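Local structure of hypothetical protein Atu1826 (Agrobacterium tumefaciens, 2I3D) at residues L201-T206 against G235-E240. The protein is of unknown function but is probably an alpha/beta hydrolase, with a partial resemblance to the X-Pro dipeptidyl-peptidase (S15) family. Numbering follows the deposited sequence.
Sequences LITHRT and GELVPE. With MG (magnesium ion), chain G.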
loop_
_atom_site.group_PDB
_atom_site.type_symbol
_atom_site.label_atom_id
_atom_site.label_comp_id
_atom_site.label_asym_id
_atom_site.label_seq_id
_atom_site.Cartn_x
_atom_site.Cartn_y
_atom_site.Cartn_z
ATOM N N LEU B 201 -22.608 3.843 19.911
ATOM C CA LEU B 201 -21.401 4.565 20.347
ATOM C C LEU B 201 -20.443 4.584 19.164
ATOM O O LEU B 201 -20.043 3.506 18.639
ATOM C CB LEU B 201 -20.703 3.816 21.498
ATOM C CG LEU B 201 -19.404 4.481 21.998
ATOM C CD1 LEU B 201 -19.695 5.878 22.550
ATOM C CD2 LEU B 201 -18.708 3.648 23.061
ATOM N N ILE B 202 -20.076 5.803 18.784
ATOM C CA ILE B 202 -19.013 6.050 17.798
ATOM C C ILE B 202 -17.697 6.219 18.562
ATOM O O ILE B 202 -17.557 7.155 19.385
ATOM C CB ILE B 202 -19.294 7.295 16.901
ATOM C CG1 ILE B 202 -20.602 7.123 16.126
ATOM C CG2 ILE B 202 -18.140 7.536 15.934
ATOM C CD1 ILE B 202 -20.640 5.954 15.133
ATOM N N THR B 203 -16.763 5.302 18.344
ATOM C CA THR B 203 -15.423 5.421 18.952
ATOM C C THR B 203 -14.578 6.104 17.882
ATOM O O THR B 203 -14.410 5.558 16.781
ATOM C CB THR B 203 -14.856 4.033 19.328
ATOM O OG1 THR B 203 -15.654 3.509 20.411
ATOM C CG2 THR B 203 -13.391 4.136 19.781
ATOM N N HIS B 204 -14.095 7.303 18.184
ATOM C CA HIS B 204 -13.379 8.091 17.193
ATOM C C HIS B 204 -11.968 8.366 17.701
ATOM O O HIS B 204 -11.792 9.106 18.690
ATOM C CB HIS B 204 -14.083 9.413 16.938
ATOM C CG HIS B 204 -13.326 10.319 16.027
ATOM N ND1 HIS B 204 -13.424 11.699 16.071
ATOM C CD2 HIS B 204 -12.454 10.031 15.026
ATOM C CE1 HIS B 204 -12.646 12.220 15.127
ATOM N NE2 HIS B 204 -12.060 11.232 14.474
ATOM N N ARG B 205 -10.967 7.776 17.041
ATOM C CA ARG B 205 -9.595 8.041 17.419
ATOM C C ARG B 205 -8.919 8.866 16.331
ATOM O O ARG B 205 -9.018 8.539 15.162
ATOM C CB ARG B 205 -8.858 6.695 17.589
ATOM C CG ARG B 205 -7.390 6.809 17.943
ATOM C CD ARG B 205 -7.164 7.366 19.408
ATOM N NE ARG B 205 -5.756 7.725 19.545
ATOM C CZ ARG B 205 -5.302 8.798 20.179
ATOM N NH1 ARG B 205 -6.144 9.631 20.818
ATOM N NH2 ARG B 205 -3.988 9.012 20.223
ATOM N N THR B 206 -8.211 9.919 16.721
ATOM C CA THR B 206 -7.411 10.715 15.811
ATOM C C THR B 206 -5.943 10.418 16.132
ATOM O O THR B 206 -5.502 10.597 17.303
ATOM C CB THR B 206 -7.719 12.207 15.940
ATOM O OG1 THR B 206 -9.123 12.434 15.684
ATOM C CG2 THR B 206 -6.855 13.046 14.936
ATOM N N GLY B 235 -17.733 -7.371 24.808
ATOM C CA GLY B 235 -19.052 -6.711 25.086
ATOM C C GLY B 235 -18.938 -5.246 25.554
ATOM O O GLY B 235 -19.900 -4.676 26.112
ATOM N N GLU B 236 -17.795 -4.614 25.319
ATOM C CA GLU B 236 -17.661 -3.172 25.602
ATOM C C GLU B 236 -17.994 -2.262 24.402
ATOM O O GLU B 236 -18.163 -2.726 23.264
ATOM C CB GLU B 236 -16.201 -2.864 25.986
ATOM C CG GLU B 236 -15.718 -3.628 27.248
ATOM C CD GLU B 236 -14.237 -3.499 27.446
ATOM O OE1 GLU B 236 -13.735 -2.349 27.456
ATOM O OE2 GLU B 236 -13.569 -4.534 27.602
ATOM N N LEU B 237 -18.015 -0.955 24.667
ATOM C CA LEU B 237 -18.066 0.072 23.615
ATOM C C LEU B 237 -19.342 0.005 22.740
ATOM O O LEU B 237 -19.335 0.358 21.564
ATOM C CB LEU B 237 -16.781 0.030 22.766
ATOM C CG LEU B 237 -15.512 0.226 23.593
ATOM C CD1 LEU B 237 -14.347 0.215 22.624
ATOM C CD2 LEU B 237 -15.553 1.579 24.379
ATOM N N VAL B 238 -20.416 -0.528 23.329
ATOM C CA VAL B 238 -21.727 -0.425 22.775
ATOM C C VAL B 238 -22.652 -0.053 23.965
ATOM O O VAL B 238 -22.439 -0.516 25.094
ATOM C CB VAL B 238 -22.152 -1.759 22.203
ATOM C CG1 VAL B 238 -23.617 -1.772 21.779
ATOM C CG2 VAL B 238 -21.310 -2.109 21.011
ATOM N N PRO B 239 -23.649 0.787 23.723
ATOM C CA PRO B 239 -24.540 1.218 24.791
ATOM C C PRO B 239 -25.320 0.068 25.431
ATOM O O PRO B 239 -25.527 -0.977 24.813
ATOM C CB PRO B 239 -25.486 2.219 24.087
ATOM C CG PRO B 239 -24.740 2.654 22.848
ATOM C CD PRO B 239 -23.939 1.460 22.440
ATOM N N GLU B 240 -25.756 0.267 26.666
ATOM C CA GLU B 240 -26.603 -0.758 27.346
ATOM C C GLU B 240 -27.921 -1.001 26.612
ATOM O O GLU B 240 -28.375 -0.094 25.888
ATOM C CB GLU B 240 -26.893 -0.265 28.780
ATOM C CG GLU B 240 -25.644 -0.305 29.662
ATOM C CD GLU B 240 -24.949 -1.654 29.584
ATOM O OE1 GLU B 240 -25.518 -2.616 30.169
ATOM O OE2 GLU B 240 -23.861 -1.759 28.933
HETATM MG MG MG G . -22.980 -3.623 28.118
HETATM O O HOH W 1 -18.028 1.930 19.697
HETATM O O HOH W 2 -22.058 -5.056 27.279
HETATM O O HOH W 3 -23.971 -3.334 26.405
HETATM O O HOH W 4 -24.552 -4.849 29.018
HETATM O O HOH W 5 -21.845 -3.777 30.098
#
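At one edge of the alpha/beta-hydrolase sheet, T203 on strand 202-207 and L201 just ahead of it meet L237 and P239 of the loop that follows helix 218-233. The leucines carry most of the contact. With CG swung anti to its backbone N (chi1 178°), L201 sends CD2 over the backbone of L237, 3.7 Å from L237 O, and on to the methyl L237 CD2 at 4.0 Å. P239 sets CD against L201 N at 3.7 Å and 4.1 Å from L201 CB.

No direct hydrogen bond joins the two segments; a single water bridges them. It donates to L201 O and, at 2.8 Å, to L237 O, and accepts from T203 OG1, which ties the start of strand 202-207 to the loop. The T203 and L237 side chains cross at about a right angle, T203 OG1 4.2 Å from L237 CD1, and both touch Y228 of helix 218-233. Backbone hydrogen bonds of T203 and R205 hold the strand to strand 171-176.

Helix 218-233 ends in a Schellman motif, with G235 at positive phi; G235 O accepts from a water on the magnesium ion. E240 OE2 binds the metal directly at 2.2 Å, while a second metal-bound water donates to E240 OE1 and a third to P239 O.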